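L-glyceraldehyde 3-phosphate reductase (Clostridium beijerinckii, PDB 6HG6) probably reduces aldehydes such as furfural with NADPH, as an aldo-keto reductase built on a TIM barrel. Local coordinates at residues Ala165-Tyr170 and Val190-Arg195; Gly108-Arg113 and His137-Pro142. One frame throughout, in Å; residues are numbered along the deposited sequence.

Both contacts belong to one closed barrel of eight parallel strands, and their centres lie about 13 Å apart. Contact 2 closes first along the chain: it joins the loop between strand 93-98 and helix 113-127 to the loop between strand 132-137 and helix 146-158. Contact 1 follows, pairing strand 162-168 with strand 189-195 deeper in the barrel. They touch directly, Tyr170 OH lying 2.7 Å from His137 ND1 and Asn169 ND2 2.8 Å from His138 O, both probable hydrogen bonds. Each also reaches the nicotinamide end of NADPH, so the pocket is lined jointly by consecutive strands and the loops that follow them.

Contact 1 of 2, residues Ala165-Tyr170 and Val190-Arg195; sequences AGISNY and VINQNR. With NDP (NADPH dihydro-nicotinamide-adenine-dinucleotide phosphate), chain B.
Ser168 and Gln193 face each other across neighbouring strands, next to the carboxamide of NADPH. The strands run parallel, 20° apart. Ile167 takes part in both directions, its N bonding to Ile191 O and its O receiving Gln193 N at 2.9 Å; Asn169 N then continues to Gln193 O. From Gln193, CB lies 3.6 Å from Ser168 OG. CG, anti to the backbone N (chi1 179°), carries the chain on past Ser168 OG; CD comes near O7N of the cofactor, and NE2 ends 2.9 Å from C2N of the nicotinamide ring and 3.0 Å from O7N. Ser168 OG has Gln193 O at 2.8 Å and O7N of NADPH at 2.9 Å, two acceptors for one hydroxyl proton. Among the residues facing away from the cofactor, Ile167 CG1 packs 3.3 Å from Asn192 OD1, while Ile167 CD1 sits over one face of the Tyr170 ring, near its rim. Asn194 ND2 donates at 3.0 Å to the O of Tyr170, which lies just past the end of strand 162-168. Helix 172-184 connects the strands, completing a beta-alpha-beta crossover of the TIM barrel, with Ser168, Asn169 and Gln193 in its NADPH pocket.

Contact 2 of 2, residues Gly108-Arg113 and His137-Pro142; sequences GDFGSR and HHRMDP. With NDP (NADPH dihydro-nicotinamide-adenine-dinucleotide phosphate), chain B.
Phe110 and Gly111 bring one irregular loop against another, the nearest CA pair being Gly111 and Asp141 at 5.7 Å, with no strand pairing between them. Gly111 has a positive phi of 93°, and its CA sits 3.4 Å from His137 NE2; these backbone angles and the nearness of Asp141 OD2 suit glycine. The polar grip is a salt bridge from Arg139 NH2 to Asp109 OD1 at 2.8 Å. OD1 lies in the guanidinium plane, while NH2 approaches it on the syn side, tilted out of the carboxylate plane; the two planes are 23° apart. Water 4 accepts from Arg139 NH2 and donates to Asp109 OD2, closing a second path between the same two groups. Phe110 CE1 lies over one face of the guanidinium, near its rim and 3.3 Å from Arg139 NH2, with ring and guanidinium planes 16° apart. Arg139 NE is held by Gly99 O. At Asp141, CG stands anti to the backbone N, and OD2 ends 2.7 Å from Phe110 O and 3.3 Å from Phe110 CB. The same OD2 is hydrogen-bonded to Thr144 OG1, and OD1 takes Asp143 N. Two oxygens as close as Phe110 O and Asp141 OD2 suggest that the acid probably holds a proton, whereas Asp109 is paired with arginine, consistent with an ionised carboxylate.

Contact 1 of 2, residues Ala165-Tyr170 and Val190-Arg195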
# COMPACT_ATOMS: atom_id res chain seq x y z
N ALA A 165 -14.06 -2.41 -3.34
CA ALA A 165 -13.37 -3.61 -2.82
C ALA A 165 -11.95 -3.68 -3.39
O ALA A 165 -11.67 -3.24 -4.53
CB ALA A 165 -14.14 -4.86 -3.17
N GLY A 166 -11.06 -4.23 -2.59
CA GLY A 166 -9.71 -4.59 -3.01
C GLY A 166 -9.37 -5.96 -2.47
O GLY A 166 -10.06 -6.44 -1.52
N ILE A 167 -8.30 -6.57 -2.98
CA ILE A 167 -7.76 -7.83 -2.41
C ILE A 167 -6.25 -7.65 -2.27
O ILE A 167 -5.67 -6.79 -2.98
CB ILE A 167 -8.16 -9.08 -3.20
CG1 ILE A 167 -7.53 -9.11 -4.59
CG2 ILE A 167 -9.68 -9.24 -3.21
CD1 ILE A 167 -7.95 -10.29 -5.42
N SER A 168 -5.67 -8.37 -1.33
CA SER A 168 -4.23 -8.23 -1.03
C SER A 168 -3.57 -9.59 -0.95
O SER A 168 -4.17 -10.53 -0.43
CB SER A 168 -4.04 -7.40 0.23
OG SER A 168 -2.67 -7.17 0.48
N ASN A 169 -2.34 -9.67 -1.45
CA ASN A 169 -1.54 -10.90 -1.35
C ASN A 169 -2.15 -12.03 -2.20
O ASN A 169 -1.77 -13.22 -1.97
CB ASN A 169 -1.35 -11.30 0.11
CG ASN A 169 -0.60 -10.23 0.87
OD1 ASN A 169 0.54 -9.91 0.51
ND2 ASN A 169 -1.18 -9.71 1.94
N TYR A 170 -3.01 -11.73 -3.17
CA TYR A 170 -3.55 -12.78 -4.06
C TYR A 170 -2.54 -13.10 -5.16
O TYR A 170 -1.74 -12.23 -5.53
CB TYR A 170 -4.90 -12.36 -4.64
CG TYR A 170 -6.05 -12.69 -3.74
CD1 TYR A 170 -6.11 -12.22 -2.45
CD2 TYR A 170 -7.10 -13.47 -4.20
CE1 TYR A 170 -7.23 -12.44 -1.65
CE2 TYR A 170 -8.16 -13.79 -3.39
CZ TYR A 170 -8.24 -13.28 -2.10
OH TYR A 170 -9.36 -13.59 -1.35
N VAL A 190 -11.22 -2.77 -7.70
CA VAL A 190 -10.32 -1.98 -8.57
C VAL A 190 -8.86 -2.16 -8.22
O VAL A 190 -8.03 -1.58 -8.98
CB VAL A 190 -10.71 -0.49 -8.52
CG1 VAL A 190 -12.14 -0.25 -9.01
CG2 VAL A 190 -10.47 0.08 -7.13
N ILE A 191 -8.52 -2.84 -7.14
CA ILE A 191 -7.12 -2.74 -6.65
C ILE A 191 -6.64 -4.03 -6.00
O ILE A 191 -7.35 -4.63 -5.18
CB ILE A 191 -6.97 -1.53 -5.69
CG1 ILE A 191 -5.51 -1.16 -5.38
CG2 ILE A 191 -7.75 -1.75 -4.41
CD1 ILE A 191 -4.72 -0.73 -6.56
N ASN A 192 -5.41 -4.40 -6.34
CA ASN A 192 -4.63 -5.47 -5.67
C ASN A 192 -3.51 -4.81 -4.89
O ASN A 192 -2.84 -3.92 -5.45
CB ASN A 192 -3.99 -6.39 -6.69
CG ASN A 192 -5.00 -7.20 -7.43
OD1 ASN A 192 -5.36 -8.24 -6.93
ND2 ASN A 192 -5.38 -6.73 -8.63
N GLN A 193 -3.26 -5.24 -3.67
CA GLN A 193 -2.13 -4.78 -2.85
C GLN A 193 -1.20 -5.96 -2.64
O GLN A 193 -1.59 -6.95 -2.04
CB GLN A 193 -2.56 -4.15 -1.54
CG GLN A 193 -1.38 -3.69 -0.71
CD GLN A 193 -1.82 -2.83 0.44
OE1 GLN A 193 -2.70 -1.97 0.31
NE2 GLN A 193 -1.20 -3.08 1.57
N ASN A 194 0.02 -5.85 -3.14
CA ASN A 194 1.00 -6.96 -3.14
C ASN A 194 2.41 -6.46 -2.85
O ASN A 194 2.76 -5.33 -3.20
CB ASN A 194 0.98 -7.76 -4.44
CG ASN A 194 -0.31 -8.50 -4.71
OD1 ASN A 194 -1.31 -7.86 -5.03
ND2 ASN A 194 -0.30 -9.83 -4.56
N ARG A 195 3.20 -7.31 -2.21
CA ARG A 195 4.62 -7.02 -1.92
C ARG A 195 5.36 -7.05 -3.25
O ARG A 195 5.16 -8.01 -4.00
CB ARG A 195 5.22 -8.06 -0.97
CG ARG A 195 6.57 -7.66 -0.39
CD ARG A 195 7.11 -8.59 0.72
NE ARG A 195 6.15 -8.79 1.80
CZ ARG A 195 5.27 -9.79 1.89
NH1 ARG A 195 5.22 -10.75 0.97
NH2 ARG A 195 4.42 -9.83 2.91
PA NDP B . 8.91 0.54 2.80
O1A NDP B . 9.47 -0.68 2.13
O2A NDP B . 8.67 1.84 2.11
O5B NDP B . 9.70 0.81 4.18
C5B NDP B . 9.33 1.96 4.99
C4B NDP B . 10.43 2.23 5.98
O4B NDP B . 11.67 2.42 5.24
C3B NDP B . 10.29 3.50 6.84
O3B NDP B . 9.56 3.28 8.05
C2B NDP B . 11.75 3.83 7.12
O2B NDP B . 12.18 2.96 8.16
C1B NDP B . 12.42 3.47 5.81
N9A NDP B . 12.48 4.53 4.81
C8A NDP B . 11.43 5.11 4.14
N7A NDP B . 11.81 6.00 3.26
C5A NDP B . 13.19 6.01 3.34
C6A NDP B . 14.18 6.74 2.66
N6A NDP B . 13.91 7.64 1.72
N1A NDP B . 15.48 6.50 2.98
C2A NDP B . 15.74 5.59 3.93
N3A NDP B . 14.90 4.84 4.63
C4A NDP B . 13.62 5.09 4.29
O3 NDP B . 7.43 0.15 3.34
PN NDP B . 6.86 -0.77 4.52
O1N NDP B . 6.86 0.05 5.76
O2N NDP B . 7.49 -2.13 4.51
O5D NDP B . 5.33 -0.94 4.01
C5D NDP B . 4.64 0.25 3.55
C4D NDP B . 3.15 0.06 3.71
O4D NDP B . 2.73 -1.07 2.92
C3D NDP B . 2.66 -0.31 5.11
O3D NDP B . 2.62 0.84 5.94
C2D NDP B . 1.29 -0.89 4.77
O2D NDP B . 0.37 0.14 4.54
C1D NDP B . 1.57 -1.66 3.48
N1N NDP B . 1.82 -3.10 3.72
C2N NDP B . 0.90 -4.03 3.31
C3N NDP B . 0.93 -5.33 3.73
C7N NDP B . -0.13 -6.28 3.23
O7N NDP B . -1.08 -5.88 2.54
N7N NDP B . -0.00 -7.56 3.60
C4N NDP B . 2.03 -5.73 4.67
C5N NDP B . 3.08 -4.71 4.88
C6N NDP B . 2.98 -3.50 4.36
P2B NDP B . 13.32 3.51 9.17
O1X NDP B . 13.29 5.02 9.32
O2X NDP B . 13.02 2.81 10.48
O3X NDP B . 14.60 3.02 8.51
O HOH W 1 1.90 -9.86 -1.69
O HOH W 2 2.47 -11.41 2.66
O HOH W 3 -3.67 -9.18 -4.41

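Contact 2 of 2, residues Gly108-Arg113 and His137-Pro142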
# COMPACT_ATOMS: atom_id res chain seq x y z
N GLY A 108 -11.58 -14.35 14.47
CA GLY A 108 -10.71 -13.16 14.50
C GLY A 108 -9.52 -13.24 13.55
O GLY A 108 -8.58 -12.46 13.73
N ASP A 109 -9.63 -14.07 12.51
CA ASP A 109 -8.59 -14.28 11.49
C ASP A 109 -9.25 -14.92 10.27
O ASP A 109 -10.39 -15.43 10.40
CB ASP A 109 -7.53 -15.21 12.07
CG ASP A 109 -6.17 -15.23 11.40
OD1 ASP A 109 -6.06 -14.66 10.29
OD2 ASP A 109 -5.23 -15.84 12.01
N PHE A 110 -8.55 -14.94 9.15
CA PHE A 110 -8.89 -15.73 7.94
C PHE A 110 -10.17 -15.39 7.11
O PHE A 110 -10.92 -16.20 6.62
CB PHE A 110 -9.06 -17.21 8.29
CG PHE A 110 -7.78 -17.84 8.78
CD1 PHE A 110 -6.71 -17.96 7.93
CD2 PHE A 110 -7.64 -18.24 10.10
CE1 PHE A 110 -5.50 -18.52 8.35
CE2 PHE A 110 -6.44 -18.81 10.53
CZ PHE A 110 -5.38 -18.92 9.66
N GLY A 111 -10.61 -14.32 6.67
CA GLY A 111 -11.58 -14.91 5.58
C GLY A 111 -13.12 -15.24 5.74
O GLY A 111 -13.91 -15.19 4.70
N SER A 112 -13.66 -15.68 6.87
CA SER A 112 -15.13 -15.87 7.00
C SER A 112 -15.88 -14.54 6.87
O SER A 112 -15.33 -13.49 7.21
CB SER A 112 -15.50 -16.51 8.33
OG SER A 112 -15.22 -15.63 9.43
N ARG A 113 -17.15 -14.60 6.45
CA ARG A 113 -18.06 -13.44 6.44
C ARG A 113 -18.15 -12.88 7.87
O ARG A 113 -18.08 -11.67 8.04
CB ARG A 113 -19.43 -13.89 5.92
CG ARG A 113 -20.51 -12.82 5.97
CD ARG A 113 -21.77 -13.47 5.44
NE ARG A 113 -22.82 -12.48 5.33
CZ ARG A 113 -22.93 -11.59 4.35
NH1 ARG A 113 -22.08 -11.60 3.35
NH2 ARG A 113 -23.95 -10.73 4.40
N HIS A 137 -9.85 -7.73 1.36
CA HIS A 137 -9.54 -9.06 1.91
C HIS A 137 -8.00 -9.09 1.96
O HIS A 137 -7.35 -8.91 0.94
CB HIS A 137 -10.18 -10.19 1.13
CG HIS A 137 -10.02 -11.51 1.83
ND1 HIS A 137 -9.90 -12.71 1.16
CD2 HIS A 137 -9.94 -11.79 3.16
CE1 HIS A 137 -9.79 -13.70 2.02
NE2 HIS A 137 -9.80 -13.17 3.28
N HIS A 138 -7.45 -9.21 3.16
CA HIS A 138 -6.02 -8.96 3.44
C HIS A 138 -5.09 -10.05 2.88
O HIS A 138 -3.92 -9.77 2.65
CB HIS A 138 -5.85 -8.75 4.94
CG HIS A 138 -4.65 -7.97 5.34
ND1 HIS A 138 -4.50 -7.50 6.62
CD2 HIS A 138 -3.54 -7.60 4.66
CE1 HIS A 138 -3.35 -6.88 6.72
NE2 HIS A 138 -2.73 -6.94 5.54
N ARG A 139 -5.57 -11.28 2.76
CA ARG A 139 -4.77 -12.39 2.21
C ARG A 139 -5.73 -13.50 1.76
O ARG A 139 -6.90 -13.52 2.20
CB ARG A 139 -3.80 -12.96 3.24
CG ARG A 139 -4.47 -13.41 4.54
CD ARG A 139 -3.80 -14.57 5.20
NE ARG A 139 -4.19 -14.77 6.61
CZ ARG A 139 -3.52 -15.52 7.46
NH1 ARG A 139 -2.45 -16.19 7.08
NH2 ARG A 139 -3.92 -15.63 8.71
N MET A 140 -5.23 -14.42 0.96
CA MET A 140 -6.05 -15.56 0.53
C MET A 140 -6.34 -16.48 1.72
O MET A 140 -5.48 -16.68 2.59
CB MET A 140 -5.34 -16.33 -0.58
CG MET A 140 -5.09 -15.50 -1.82
SD MET A 140 -4.40 -16.44 -3.18
CE MET A 140 -2.70 -16.73 -2.66
N ASP A 141 -7.54 -17.05 1.75
CA ASP A 141 -7.90 -18.11 2.71
C ASP A 141 -8.37 -19.30 1.90
O ASP A 141 -9.55 -19.39 1.57
CB ASP A 141 -9.00 -17.66 3.67
CG ASP A 141 -9.30 -18.75 4.68
OD1 ASP A 141 -8.61 -19.80 4.65
OD2 ASP A 141 -10.25 -18.54 5.48
N PRO A 142 -7.50 -20.26 1.59
CA PRO A 142 -7.94 -21.41 0.80
C PRO A 142 -8.90 -22.32 1.57
O PRO A 142 -9.46 -23.18 0.95
CB PRO A 142 -6.62 -22.10 0.43
CG PRO A 142 -5.65 -21.67 1.54
CD PRO A 142 -6.06 -20.26 1.88
PA NDP B . 8.91 0.54 2.80
O1A NDP B . 9.47 -0.68 2.13
O2A NDP B . 8.67 1.84 2.11
O5B NDP B . 9.70 0.81 4.18
C5B NDP B . 9.33 1.96 4.99
C4B NDP B . 10.43 2.23 5.98
O4B NDP B . 11.67 2.42 5.24
C3B NDP B . 10.29 3.50 6.84
O3B NDP B . 9.56 3.28 8.05
C2B NDP B . 11.75 3.83 7.12
O2B NDP B . 12.18 2.96 8.16
C1B NDP B . 12.42 3.47 5.81
N9A NDP B . 12.48 4.53 4.81
C8A NDP B . 11.43 5.11 4.14
N7A NDP B . 11.81 6.00 3.26
C5A NDP B . 13.19 6.01 3.34
C6A NDP B . 14.18 6.74 2.66
N6A NDP B . 13.91 7.64 1.72
N1A NDP B . 15.48 6.50 2.98
C2A NDP B . 15.74 5.59 3.93
N3A NDP B . 14.90 4.84 4.63
C4A NDP B . 13.62 5.09 4.29
O3 NDP B . 7.43 0.15 3.34
PN NDP B . 6.86 -0.77 4.52
O1N NDP B . 6.86 0.05 5.76
O2N NDP B . 7.49 -2.13 4.51
O5D NDP B . 5.33 -0.94 4.01
C5D NDP B . 4.64 0.25 3.55
C4D NDP B . 3.15 0.06 3.71
O4D NDP B . 2.73 -1.07 2.92
C3D NDP B . 2.66 -0.31 5.11
O3D NDP B . 2.62 0.84 5.94
C2D NDP B . 1.29 -0.89 4.77
O2D NDP B . 0.37 0.14 4.54
C1D NDP B . 1.57 -1.66 3.48
N1N NDP B . 1.82 -3.10 3.72
C2N NDP B . 0.90 -4.03 3.31
C3N NDP B . 0.93 -5.33 3.73
C7N NDP B . -0.13 -6.28 3.23
O7N NDP B . -1.08 -5.88 2.54
N7N NDP B . -0.00 -7.56 3.60
C4N NDP B . 2.03 -5.73 4.67
C5N NDP B . 3.08 -4.71 4.88
C6N NDP B . 2.98 -3.50 4.36
P2B NDP B . 13.32 3.51 9.17
O1X NDP B . 13.29 5.02 9.32
O2X NDP B . 13.02 2.81 10.48
O3X NDP B . 14.60 3.02 8.51
O HOH W 4 -2.89 -16.57 11.34